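Local structure of dihydrodipicolinate synthase family protein (Sinorhizobium meliloti, 4DNH) at residues Phe67-Leu76 and Phe279-Leu290; Gln86-Pro94 and Cys117-Ala125. The protein is of unknown function but belongs to the dihydrodipicolinate synthase family and folds as a TIM barrel, so may be an enzyme. All coordinates share one frame; numbering follows the deposited sequence.

Interaction 1 of 2, residues Phe67-Leu76 and Phe279-Leu290; sequences FRHRLWDLGL and FDAIAPVASAAL
S287 OG is held by two hydrogen bonds: it donates to L74 O at 2.8 Å and also accepts from R28. The hydroxyl lies in the carbonyl plane of L74, on a lone pair, with a C=O...O angle of 134°. Its torsion points it there, OG standing anti to the backbone N of S287 (chi1 173°). The carbonyl it reaches lies at the C-terminal end of helix 61-73, where G75 turns the chain in a Schellman motif; at G75 a CB would be jammed against that same L74 O.

Next to this bond the packing is apolar and centres on the small A283. L71 CD2 and L74 CD1 both come to A283 CB, the latter at 3.5 Å, and L76 CD1 joins them at 3.8 Å. L76 sends its other branch, CD2, across L290 at about a right angle, touching L290 CD1 at 3.7 Å. In this eight-stranded TIM barrel, helix 61-73 follows the first strand and helix 283-294 the last, so the contact joins the neighbours that close the ring of helices, with A37 and A39 of strand 37-40 lining the inner side.

Nearer the start of the 67-76 segment, the D280 carboxylate crosses F67, its plane 35° from the ring and OD1 3.0 Å from F67 CZ. D280 OD2 is hydrogen-bonded to H42, whose ring also meets F67. R70 lays NH2 against P284 CG at 3.3 Å, and at the guanidinium edge a water, weakly bound by R70 NE, donates to D280 O at 2.7 Å.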
# COMPACT_ATOMS: atom_id res chain seq x y z
N PHE A 67 -4.57 4.41 13.38
CA PHE A 67 -4.98 3.69 12.17
C PHE A 67 -4.35 2.29 12.03
O PHE A 67 -4.98 1.38 11.54
CB PHE A 67 -4.73 4.54 10.92
CG PHE A 67 -5.27 3.93 9.68
CD1 PHE A 67 -6.63 3.98 9.40
CD2 PHE A 67 -4.41 3.29 8.78
CE1 PHE A 67 -7.14 3.40 8.25
CE2 PHE A 67 -4.92 2.72 7.63
CZ PHE A 67 -6.29 2.77 7.36
N ARG A 68 -3.10 2.12 12.46
CA ARG A 68 -2.56 0.77 12.62
C ARG A 68 -3.42 -0.12 13.54
O ARG A 68 -3.65 -1.30 13.23
CB ARG A 68 -1.12 0.83 13.12
CG ARG A 68 -0.11 1.13 12.03
CD ARG A 68 0.10 2.62 11.84
NE ARG A 68 0.79 2.90 10.57
CZ ARG A 68 0.40 3.79 9.66
NH1 ARG A 68 -0.69 4.54 9.86
NH2 ARG A 68 1.12 3.93 8.53
N HIS A 69 -3.92 0.43 14.64
CA HIS A 69 -4.77 -0.35 15.56
C HIS A 69 -6.08 -0.74 14.93
O HIS A 69 -6.57 -1.87 15.14
CB HIS A 69 -5.00 0.37 16.89
CG HIS A 69 -3.78 0.43 17.77
ND1 HIS A 69 -3.37 -0.63 18.51
CD2 HIS A 69 -2.87 1.46 18.01
CE1 HIS A 69 -2.25 -0.29 19.19
NE2 HIS A 69 -1.95 0.99 18.89
N ARG A 70 -6.65 0.18 14.15
CA ARG A 70 -7.85 -0.11 13.36
C ARG A 70 -7.61 -1.31 12.44
O ARG A 70 -8.48 -2.19 12.32
CB ARG A 70 -8.26 1.11 12.54
CG ARG A 70 -9.62 1.02 11.85
CD ARG A 70 -9.84 2.27 11.01
NE ARG A 70 -10.75 2.11 9.87
CZ ARG A 70 -12.08 2.12 9.95
NH1 ARG A 70 -12.68 2.26 11.14
NH2 ARG A 70 -12.82 1.98 8.84
N LEU A 71 -6.43 -1.35 11.81
CA LEU A 71 -6.11 -2.44 10.89
C LEU A 71 -5.92 -3.74 11.65
O LEU A 71 -6.49 -4.76 11.29
CB LEU A 71 -4.89 -2.15 9.99
CG LEU A 71 -4.98 -1.05 8.94
CD1 LEU A 71 -3.63 -0.87 8.26
CD2 LEU A 71 -6.06 -1.31 7.90
N TRP A 72 -5.14 -3.70 12.72
CA TRP A 72 -4.98 -4.89 13.56
C TRP A 72 -6.28 -5.41 14.09
O TRP A 72 -6.47 -6.62 14.10
CB TRP A 72 -3.97 -4.66 14.66
CG TRP A 72 -2.58 -4.48 14.13
CD1 TRP A 72 -1.98 -5.16 13.07
CD2 TRP A 72 -1.54 -3.55 14.62
NE1 TRP A 72 -0.69 -4.73 12.88
CE2 TRP A 72 -0.36 -3.77 13.77
CE3 TRP A 72 -1.48 -2.59 15.63
CZ2 TRP A 72 0.82 -3.05 13.95
CZ3 TRP A 72 -0.28 -1.87 15.80
CH2 TRP A 72 0.83 -2.10 14.98
N ASP A 73 -7.20 -4.50 14.47
CA ASP A 73 -8.54 -4.86 14.99
C ASP A 73 -9.34 -5.67 13.99
O ASP A 73 -10.10 -6.56 14.38
CB ASP A 73 -9.38 -3.61 15.32
CG ASP A 73 -8.95 -2.93 16.61
OD1 ASP A 73 -8.15 -3.50 17.37
OD2 ASP A 73 -9.42 -1.79 16.85
N LEU A 74 -9.19 -5.34 12.71
CA LEU A 74 -9.90 -6.01 11.63
C LEU A 74 -9.19 -7.28 11.16
O LEU A 74 -9.66 -7.97 10.25
CB LEU A 74 -10.13 -5.05 10.46
CG LEU A 74 -11.06 -3.86 10.71
CD1 LEU A 74 -10.88 -2.83 9.61
CD2 LEU A 74 -12.53 -4.24 10.80
N GLY A 75 -8.05 -7.58 11.79
CA GLY A 75 -7.30 -8.79 11.47
C GLY A 75 -6.28 -8.63 10.36
O GLY A 75 -5.55 -9.58 10.07
N LEU A 76 -6.23 -7.45 9.75
CA LEU A 76 -5.30 -7.18 8.64
C LEU A 76 -3.92 -6.93 9.18
O LEU A 76 -3.78 -6.38 10.27
CB LEU A 76 -5.77 -5.97 7.82
CG LEU A 76 -7.18 -6.09 7.24
CD1 LEU A 76 -7.66 -4.76 6.68
CD2 LEU A 76 -7.21 -7.14 6.16
N PHE A 279 -6.38 -2.01 0.61
CA PHE A 279 -6.87 -2.62 1.84
C PHE A 279 -6.88 -1.66 3.02
O PHE A 279 -7.62 -1.85 3.98
CB PHE A 279 -6.11 -3.89 2.15
CG PHE A 279 -6.66 -5.10 1.44
CD1 PHE A 279 -7.64 -4.95 0.47
CD2 PHE A 279 -6.18 -6.36 1.73
CE1 PHE A 279 -8.16 -6.05 -0.18
CE2 PHE A 279 -6.69 -7.46 1.08
CZ PHE A 279 -7.69 -7.31 0.12
N ASP A 280 -6.05 -0.63 2.93
CA ASP A 280 -6.10 0.47 3.85
C ASP A 280 -7.47 1.18 3.71
O ASP A 280 -8.26 1.22 4.67
CB ASP A 280 -4.91 1.40 3.56
CG ASP A 280 -5.04 2.78 4.21
OD1 ASP A 280 -6.17 3.29 4.37
OD2 ASP A 280 -3.98 3.36 4.54
N ALA A 281 -7.76 1.69 2.50
CA ALA A 281 -8.99 2.45 2.24
C ALA A 281 -10.31 1.68 2.41
O ALA A 281 -11.35 2.28 2.74
CB ALA A 281 -8.92 3.09 0.86
N ILE A 282 -10.29 0.37 2.18
CA ILE A 282 -11.51 -0.44 2.34
C ILE A 282 -11.37 -1.52 3.44
O ILE A 282 -12.06 -2.56 3.42
CB ILE A 282 -11.95 -1.10 1.01
CG1 ILE A 282 -10.93 -2.15 0.57
CG2 ILE A 282 -12.18 -0.04 -0.07
CD1 ILE A 282 -11.30 -2.88 -0.71
N ALA A 283 -10.48 -1.24 4.40
CA ALA A 283 -10.18 -2.16 5.50
C ALA A 283 -11.36 -3.00 5.99
O ALA A 283 -11.26 -4.24 5.99
CB ALA A 283 -9.49 -1.44 6.66
N PRO A 284 -12.48 -2.36 6.40
CA PRO A 284 -13.62 -3.12 6.95
C PRO A 284 -14.19 -4.15 6.00
O PRO A 284 -14.52 -5.26 6.43
CB PRO A 284 -14.68 -2.05 7.21
CG PRO A 284 -13.90 -0.78 7.33
CD PRO A 284 -12.75 -0.91 6.39
N VAL A 285 -14.29 -3.79 4.73
CA VAL A 285 -14.86 -4.65 3.69
C VAL A 285 -13.90 -5.80 3.40
O VAL A 285 -14.33 -6.96 3.29
CB VAL A 285 -15.13 -3.86 2.39
CG1 VAL A 285 -15.63 -4.78 1.29
CG2 VAL A 285 -16.12 -2.73 2.63
N ALA A 286 -12.62 -5.48 3.25
CA ALA A 286 -11.61 -6.50 2.96
C ALA A 286 -11.61 -7.57 4.04
O ALA A 286 -11.58 -8.77 3.74
CB ALA A 286 -10.23 -5.87 2.84
N SER A 287 -11.64 -7.12 5.30
CA SER A 287 -11.73 -7.99 6.44
C SER A 287 -12.95 -8.90 6.31
O SER A 287 -12.81 -10.13 6.35
CB SER A 287 -11.80 -7.15 7.72
OG SER A 287 -12.04 -7.97 8.86
N ALA A 288 -14.13 -8.31 6.13
CA ALA A 288 -15.37 -9.08 6.01
C ALA A 288 -15.31 -10.10 4.88
O ALA A 288 -15.85 -11.21 5.01
CB ALA A 288 -16.57 -8.15 5.81
N ALA A 289 -14.65 -9.74 3.79
CA ALA A 289 -14.56 -10.62 2.63
C ALA A 289 -13.51 -11.71 2.80
O ALA A 289 -13.73 -12.84 2.39
CB ALA A 289 -14.32 -9.81 1.37
N LEU A 290 -12.39 -11.38 3.41
CA LEU A 290 -11.38 -12.37 3.73
C LEU A 290 -11.92 -13.42 4.71
O LEU A 290 -11.48 -14.57 4.69
CB LEU A 290 -10.12 -11.72 4.29
CG LEU A 290 -9.25 -10.92 3.32
CD1 LEU A 290 -8.26 -10.07 4.08
CD2 LEU A 290 -8.53 -11.80 2.31
O HOH W 1 -9.91 2.13 6.64

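Interaction 2 of 2, residues Gln86-Pro94 and Cys117-Ala125; sequences QRGMGLGWP and CGAGTDHLA
R87 reaches from the loop after strand 77-80 to G118 and D122, tying together the two ends of a beta-alpha-beta unit of the TIM barrel (strand 77-80, helix 93-108, strand 115-119). Both loops lie at the C-terminal ends of the strands, the side on which TIM-barrel enzymes generally carry their active sites.

The charged interaction is a salt bridge. R87 NE donates to D122 OD2 at 2.7 Å along a nearly straight line (165°), within the guanidinium plane but from above the carboxylate plane. A second, weak bond runs from NH1 to OD1, an oxygen that also accepts from Q142. The two groups are not coplanar, their planes being 52° apart.

Hydrogen bonds to a backbone carbonyl complete the grip. NH1 and NH2 meet G118 O end-on, at 3.0 and 2.8 Å, both from the same face of the peptide plane, while NH2 also binds S81 O. The chain bends at chi2 (78°) to turn the guanidinium edge to G118 O, and a CB on G118 would come tight against NH2. A leucine in place of R87 would probably strand the D122 carboxylate without its charged mate and strip G118 O of both side-chain donors.

Aromatic packing covers the outer part. W93, in the first turn of helix 93-108 behind the N-cap G92, lies side by side with H123, the two pointing the same way. W93 CD1 touches H123 CB at 3.8 Å, and the rings meet obliquely. H123 ND1, hydrogen-bonded to Q142 NE2, sits over one face of the indole, 4.1 Å from W93 CD1.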
# COMPACT_ATOMS: atom_id res chain seq x y z
N GLN A 86 3.82 7.11 1.65
CA GLN A 86 4.44 8.18 0.85
C GLN A 86 5.95 8.13 0.89
O GLN A 86 6.60 9.14 0.61
CB GLN A 86 3.91 9.57 1.21
CG GLN A 86 2.51 9.82 0.66
CD GLN A 86 1.79 10.99 1.30
OE1 GLN A 86 0.99 10.82 2.22
NE2 GLN A 86 2.08 12.20 0.82
N ARG A 87 6.48 6.95 1.23
CA ARG A 87 7.90 6.64 1.21
C ARG A 87 8.54 7.07 -0.12
O ARG A 87 7.99 6.80 -1.19
CB ARG A 87 8.09 5.13 1.42
CG ARG A 87 9.53 4.69 1.69
CD ARG A 87 9.92 4.97 3.14
NE ARG A 87 11.20 4.38 3.47
CZ ARG A 87 11.38 3.21 4.08
NH1 ARG A 87 12.61 2.78 4.30
NH2 ARG A 87 10.33 2.46 4.46
N GLY A 88 9.69 7.74 -0.04
CA GLY A 88 10.38 8.21 -1.26
C GLY A 88 9.74 9.39 -1.99
O GLY A 88 10.34 9.95 -2.90
N MSE A 89 8.52 9.77 -1.58
CA MSE A 89 7.72 10.80 -2.25
C MSE A 89 7.03 11.66 -1.19
O MSE A 89 5.80 11.85 -1.21
CB MSE A 89 6.75 10.10 -3.21
CG MSE A 89 6.40 10.99 -4.42
SE MSE A 89 4.88 10.25 -5.46
CE MSE A 89 3.50 11.64 -5.24
N GLY A 90 7.83 12.17 -0.25
CA GLY A 90 7.31 12.94 0.87
C GLY A 90 7.76 12.46 2.25
O GLY A 90 7.95 13.28 3.17
N LEU A 91 7.92 11.15 2.42
CA LEU A 91 8.33 10.60 3.70
C LEU A 91 9.79 10.20 3.65
O LEU A 91 10.12 9.17 3.10
CB LEU A 91 7.44 9.42 4.08
CG LEU A 91 7.63 8.90 5.51
CD1 LEU A 91 6.90 9.80 6.48
CD2 LEU A 91 7.17 7.47 5.69
N GLY A 92 10.67 11.02 4.21
CA GLY A 92 12.09 10.68 4.21
C GLY A 92 12.40 9.46 5.08
O GLY A 92 11.53 8.97 5.82
N TRP A 93 13.63 8.98 4.99
CA TRP A 93 14.09 7.89 5.82
C TRP A 93 13.98 8.18 7.30
O TRP A 93 13.47 7.36 8.04
CB TRP A 93 15.49 7.45 5.40
CG TRP A 93 16.17 6.51 6.36
CD1 TRP A 93 17.43 6.64 6.92
CD2 TRP A 93 15.65 5.24 6.91
NE1 TRP A 93 17.73 5.59 7.74
CE2 TRP A 93 16.70 4.72 7.79
CE3 TRP A 93 14.46 4.52 6.78
CZ2 TRP A 93 16.56 3.53 8.49
CZ3 TRP A 93 14.33 3.32 7.50
CH2 TRP A 93 15.35 2.84 8.33
N PRO A 94 14.44 9.37 7.76
CA PRO A 94 14.33 9.64 9.21
C PRO A 94 12.92 9.46 9.79
O PRO A 94 12.74 8.83 10.84
CB PRO A 94 14.79 11.10 9.32
CG PRO A 94 15.77 11.25 8.21
CD PRO A 94 15.17 10.46 7.07
N CYS A 117 8.18 -4.22 7.79
CA CYS A 117 8.67 -2.86 7.66
C CYS A 117 9.50 -2.67 6.43
O CYS A 117 10.46 -3.42 6.21
CB CYS A 117 9.49 -2.52 8.89
SG CYS A 117 8.58 -2.85 10.41
N GLY A 118 9.16 -1.66 5.64
CA GLY A 118 9.89 -1.36 4.43
C GLY A 118 11.32 -0.90 4.67
O GLY A 118 11.55 0.13 5.34
N ALA A 119 12.26 -1.65 4.11
CA ALA A 119 13.69 -1.34 4.19
C ALA A 119 14.25 -1.11 2.79
O ALA A 119 14.05 -1.93 1.88
CB ALA A 119 14.45 -2.47 4.87
N GLY A 120 14.95 0.01 2.62
CA GLY A 120 15.42 0.35 1.30
C GLY A 120 16.70 1.15 1.28
O GLY A 120 17.59 0.97 2.12
N THR A 121 16.75 2.07 0.34
CA THR A 121 17.93 2.83 -0.01
C THR A 121 17.62 4.34 -0.02
O THR A 121 18.50 5.17 -0.21
CB THR A 121 18.44 2.31 -1.37
OG1 THR A 121 19.59 1.48 -1.16
CG2 THR A 121 18.77 3.45 -2.32
N ASP A 122 16.35 4.67 0.22
CA ASP A 122 15.83 6.04 0.06
C ASP A 122 16.60 7.20 0.71
O ASP A 122 16.32 8.36 0.42
CB ASP A 122 14.32 6.11 0.40
CG ASP A 122 13.96 5.39 1.70
OD1 ASP A 122 14.46 4.27 1.95
OD2 ASP A 122 13.15 5.95 2.46
N HIS A 123 17.58 6.91 1.57
CA HIS A 123 18.43 7.99 2.11
C HIS A 123 19.61 8.30 1.22
O HIS A 123 20.45 9.14 1.55
CB HIS A 123 18.88 7.68 3.53
CG HIS A 123 19.79 6.49 3.63
ND1 HIS A 123 19.34 5.23 3.61
CD2 HIS A 123 21.17 6.41 3.74
CE1 HIS A 123 20.37 4.38 3.70
NE2 HIS A 123 21.49 5.10 3.78
N LEU A 124 19.69 7.63 0.07
CA LEU A 124 20.82 7.76 -0.84
C LEU A 124 20.37 8.26 -2.22
O LEU A 124 19.59 7.60 -2.91
CB LEU A 124 21.54 6.41 -0.98
CG LEU A 124 22.73 6.32 -1.93
CD1 LEU A 124 23.84 7.28 -1.50
CD2 LEU A 124 23.25 4.88 -1.97
N ALA A 125 20.89 9.43 -2.59
CA ALA A 125 20.55 10.09 -3.85
C ALA A 125 21.16 9.31 -5.02
O ALA A 125 22.35 9.00 -4.99
CB ALA A 125 21.06 11.53 -3.84

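Overall arrangement
After an N-terminal hairpin of strands 4-9 and 12-17, the chain enters the barrel through strand 37-40 and runs down helix 61-73, which meets its partner in interaction 1 only at residues 279-290, more than 200 residues later. Inside that long loop, and without crossing it, interaction 2 closes a far shorter one: after strand 77-80, segment 86-94 leads into helix 93-108 and strand 115-119, and residues 117-125 fold back on it. The short closure is thus local to one beta-alpha-beta unit, whereas the long one joins the first and last barrel units. Their centres lie 25 Å apart on opposite sides of the chain's centre, and their nearest atoms are about 8 Å apart.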